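Glycosyltransferase (Streptomyces halstedii, PDB 3WAD) is a bacterial glycosyltransferase of the GT-B fold, related to the erythromycin biosynthesis protein CIII-like family. Local coordinates at residues Pro19-His29 with Leu402-Val410. Numbering follows the deposited sequence.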
loop_
_atom_site.group_PDB
_atom_site.type_symbol
_atom_site.label_atom_id
_atom_site.label_comp_id
_atom_site.label_asym_id
_atom_site.label_seq_id
_atom_site.Cartn_x
_atom_site.Cartn_y
_atom_site.Cartn_z
ATOM N N PRO B 19 1.818 -2.287 6.583
ATOM C CA PRO B 19 0.864 -3.384 6.346
ATOM C C PRO B 19 -0.423 -3.140 7.187
ATOM O O PRO B 19 -1.512 -3.196 6.648
ATOM C CB PRO B 19 1.665 -4.623 6.781
ATOM C CG PRO B 19 3.171 -4.181 6.426
ATOM C CD PRO B 19 3.145 -2.805 7.014
ATOM N N LEU B 20 -0.284 -2.673 8.423
ATOM C CA LEU B 20 -1.507 -2.347 9.241
ATOM C C LEU B 20 -2.326 -1.150 8.660
ATOM O O LEU B 20 -3.547 -1.242 8.516
ATOM C CB LEU B 20 -1.127 -2.069 10.704
ATOM C CG LEU B 20 -2.377 -1.776 11.558
ATOM C CD1 LEU B 20 -3.322 -2.968 11.554
ATOM C CD2 LEU B 20 -2.114 -1.325 12.922
ATOM N N ALA B 21 -1.680 -0.046 8.324
ATOM C CA ALA B 21 -2.323 0.958 7.482
ATOM C C ALA B 21 -3.067 0.425 6.296
ATOM O O ALA B 21 -4.265 0.782 6.083
ATOM C CB ALA B 21 -1.368 2.068 7.069
ATOM N N TRP B 22 -2.400 -0.362 5.471
ATOM C CA TRP B 22 -3.087 -0.897 4.322
ATOM C C TRP B 22 -4.241 -1.897 4.611
ATOM O O TRP B 22 -5.235 -1.882 3.863
ATOM C CB TRP B 22 -2.110 -1.550 3.358
ATOM C CG TRP B 22 -1.673 -0.569 2.266
ATOM C CD1 TRP B 22 -0.436 0.054 2.143
ATOM C CD2 TRP B 22 -2.473 -0.078 1.171
ATOM N NE1 TRP B 22 -0.427 0.872 1.025
ATOM C CE2 TRP B 22 -1.662 0.850 0.437
ATOM C CE3 TRP B 22 -3.794 -0.324 0.738
ATOM C CZ2 TRP B 22 -2.105 1.483 -0.743
ATOM C CZ3 TRP B 22 -4.250 0.324 -0.441
ATOM C CH2 TRP B 22 -3.388 1.211 -1.176
ATOM N N ALA B 23 -4.090 -2.751 5.633
ATOM C CA ALA B 23 -5.205 -3.642 6.121
ATOM C C ALA B 23 -6.411 -2.782 6.510
ATOM O O ALA B 23 -7.516 -3.045 6.040
ATOM C CB ALA B 23 -4.773 -4.544 7.287
ATOM N N LEU B 24 -6.195 -1.730 7.270
ATOM C CA LEU B 24 -7.257 -0.788 7.594
ATOM C C LEU B 24 -7.861 -0.106 6.343
ATOM O O LEU B 24 -9.117 0.083 6.229
ATOM C CB LEU B 24 -6.744 0.257 8.547
ATOM C CG LEU B 24 -6.485 -0.216 10.004
ATOM C CD1 LEU B 24 -5.597 0.857 10.684
ATOM C CD2 LEU B 24 -7.868 -0.371 10.843
ATOM N N THR B 25 -6.991 0.261 5.395
ATOM C CA THR B 25 -7.476 0.875 4.147
ATOM C C THR B 25 -8.378 -0.082 3.338
ATOM O O THR B 25 -9.433 0.321 2.865
ATOM C CB THR B 25 -6.272 1.390 3.326
ATOM O OG1 THR B 25 -5.565 2.361 4.140
ATOM C CG2 THR B 25 -6.724 2.082 2.029
ATOM N N THR B 26 -8.000 -1.338 3.204
ATOM C CA THR B 26 -8.731 -2.196 2.286
ATOM C C THR B 26 -10.006 -2.784 2.931
ATOM O O THR B 26 -10.855 -3.354 2.234
ATOM C CB THR B 26 -7.847 -3.287 1.686
ATOM O OG1 THR B 26 -7.238 -4.072 2.741
ATOM C CG2 THR B 26 -6.722 -2.578 0.724
ATOM N N ALA B 27 -10.078 -2.682 4.242
ATOM C CA ALA B 27 -11.324 -2.947 4.968
ATOM C C ALA B 27 -12.283 -1.744 4.895
ATOM O O ALA B 27 -13.449 -1.906 5.233
ATOM C CB ALA B 27 -11.024 -3.350 6.385
ATOM N N GLY B 28 -11.819 -0.543 4.493
ATOM C CA GLY B 28 -12.730 0.571 4.081
ATOM C C GLY B 28 -12.546 1.827 4.902
ATOM O O GLY B 28 -13.196 2.898 4.686
ATOM N N HIS B 29 -11.635 1.744 5.865
ATOM C CA HIS B 29 -11.455 2.867 6.705
ATOM C C HIS B 29 -10.605 3.885 6.005
ATOM O O HIS B 29 -9.869 3.519 5.086
ATOM C CB HIS B 29 -10.834 2.338 7.971
ATOM C CG HIS B 29 -11.608 1.179 8.532
ATOM N ND1 HIS B 29 -12.852 1.340 9.117
ATOM C CD2 HIS B 29 -11.348 -0.157 8.546
ATOM C CE1 HIS B 29 -13.314 0.156 9.484
ATOM N NE2 HIS B 29 -12.415 -0.767 9.168
ATOM N N LEU B 402 -3.940 -9.940 9.775
ATOM C CA LEU B 402 -4.213 -8.493 9.827
ATOM C C LEU B 402 -5.723 -8.143 9.787
ATOM O O LEU B 402 -6.148 -7.193 10.438
ATOM C CB LEU B 402 -3.437 -7.703 8.725
ATOM C CG LEU B 402 -2.039 -7.111 9.037
ATOM C CD1 LEU B 402 -1.397 -7.874 10.123
ATOM C CD2 LEU B 402 -1.185 -7.260 7.781
ATOM N N THR B 403 -6.506 -8.866 8.983
ATOM C CA THR B 403 -7.963 -8.680 8.963
ATOM C C THR B 403 -8.604 -8.879 10.378
ATOM O O THR B 403 -9.254 -7.973 10.873
ATOM C CB THR B 403 -8.593 -9.643 7.975
ATOM O OG1 THR B 403 -7.950 -9.446 6.710
ATOM C CG2 THR B 403 -10.041 -9.320 7.800
ATOM N N GLU B 404 -8.303 -9.987 11.063
ATOM C CA GLU B 404 -8.696 -10.135 12.479
ATOM C C GLU B 404 -8.247 -8.952 13.365
ATOM O O GLU B 404 -8.926 -8.537 14.326
ATOM C CB GLU B 404 -8.015 -11.355 13.070
ATOM C CG GLU B 404 -8.479 -12.708 12.665
ATOM C CD GLU B 404 -7.764 -13.793 13.490
ATOM O OE1 GLU B 404 -7.838 -13.785 14.799
ATOM O OE2 GLU B 404 -7.112 -14.630 12.825
ATOM N N THR B 405 -7.050 -8.415 13.085
ATOM C CA THR B 405 -6.524 -7.314 13.900
ATOM C C THR B 405 -7.267 -6.006 13.659
ATOM O O THR B 405 -7.493 -5.201 14.603
ATOM C CB THR B 405 -4.993 -7.089 13.640
ATOM O OG1 THR B 405 -4.299 -8.329 13.940
ATOM C CG2 THR B 405 -4.544 -6.003 14.500
ATOM N N VAL B 406 -7.603 -5.753 12.388
ATOM C CA VAL B 406 -8.452 -4.616 12.082
ATOM C C VAL B 406 -9.760 -4.809 12.889
ATOM O O VAL B 406 -10.258 -3.890 13.454
ATOM C CB VAL B 406 -8.761 -4.562 10.537
ATOM C CG1 VAL B 406 -9.939 -3.572 10.258
ATOM C CG2 VAL B 406 -7.503 -4.195 9.749
ATOM N N GLY B 407 -10.250 -6.046 12.995
ATOM C CA GLY B 407 -11.507 -6.292 13.708
ATOM C C GLY B 407 -11.362 -5.944 15.169
ATOM O O GLY B 407 -12.242 -5.366 15.719
ATOM N N GLU B 408 -10.206 -6.242 15.780
ATOM C CA GLU B 408 -9.962 -5.782 17.147
ATOM C C GLU B 408 -9.838 -4.303 17.262
ATOM O O GLU B 408 -10.212 -3.710 18.274
ATOM C CB GLU B 408 -8.673 -6.389 17.723
ATOM C CG GLU B 408 -8.685 -7.831 17.754
ATOM C CD GLU B 408 -9.419 -8.386 18.967
ATOM O OE1 GLU B 408 -10.104 -7.634 19.735
ATOM O OE2 GLU B 408 -9.345 -9.633 19.106
ATOM N N LEU B 409 -9.237 -3.665 16.246
ATOM C CA LEU B 409 -9.031 -2.251 16.348
ATOM C C LEU B 409 -10.402 -1.526 16.270
ATOM O O LEU B 409 -10.573 -0.452 16.818
ATOM C CB LEU B 409 -8.092 -1.766 15.197
ATOM C CG LEU B 409 -6.608 -2.185 15.395
ATOM C CD1 LEU B 409 -5.764 -1.776 14.197
ATOM C CD2 LEU B 409 -6.036 -1.633 16.667
ATOM N N VAL B 410 -11.314 -2.088 15.482
ATOM C CA VAL B 410 -12.686 -1.541 15.386
ATOM C C VAL B 410 -13.339 -1.747 16.756
ATOM O O VAL B 410 -14.029 -0.849 17.200
ATOM C CB VAL B 410 -13.486 -2.197 14.230
ATOM C CG1 VAL B 410 -15.023 -1.969 14.338
ATOM C CG2 VAL B 410 -12.989 -1.674 12.853
#
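V406 holds CG1 anti to its backbone N (chi1 166°), and this turns both of its methyls onto helix 19-27. CG2 presses on the helix backbone beside A23 and lies 3.7 Å from A23 CB. CG1 touches L24, A27 and H29. It is 3.9 Å from L24 CD2 and 4.0 Å from A27 CB. L20 swings CG anti to its own N (chi1 -178°), and its methyl end meets L409 tip to tip, CD1 to CD1 at 3.8 Å. L409 CD1 also approaches L24 CD2. At the start of helix 402-410, L402 CB packs on A23 CB at 3.7 Å, and its CD2 touches P19 CB. The two segments cross at -77°, with axes 9.3 Å apart at closest approach. Between the two helices the packing is apolar, and H29 adds an imidazole at one side.

G28, with positive phi, is the first residue to leave helical angles, in a Schellman motif. The chain then places the H29 ring against V406 and V410. NE2 of H29 lies 3.8 Å from V410 CG2, and V406 CG1 also meets the ring, both methyls approaching it obliquely. ND1 is hydrogen-bonded to the N-terminal amine of M1, which helps to fix the ring.

The C-terminal helix 402-415 thus packs against the N-terminal parallel sheet, as is usual in GT-B proteins. L20, L24 and L409 share I128 of strand 126-130 beneath them. L20 and T405 reach L206 of strand 204-206, while L24 also covers V31 of strand 30-35. On another side of helix 18-27, W22 stacks on W22 of the second subunit.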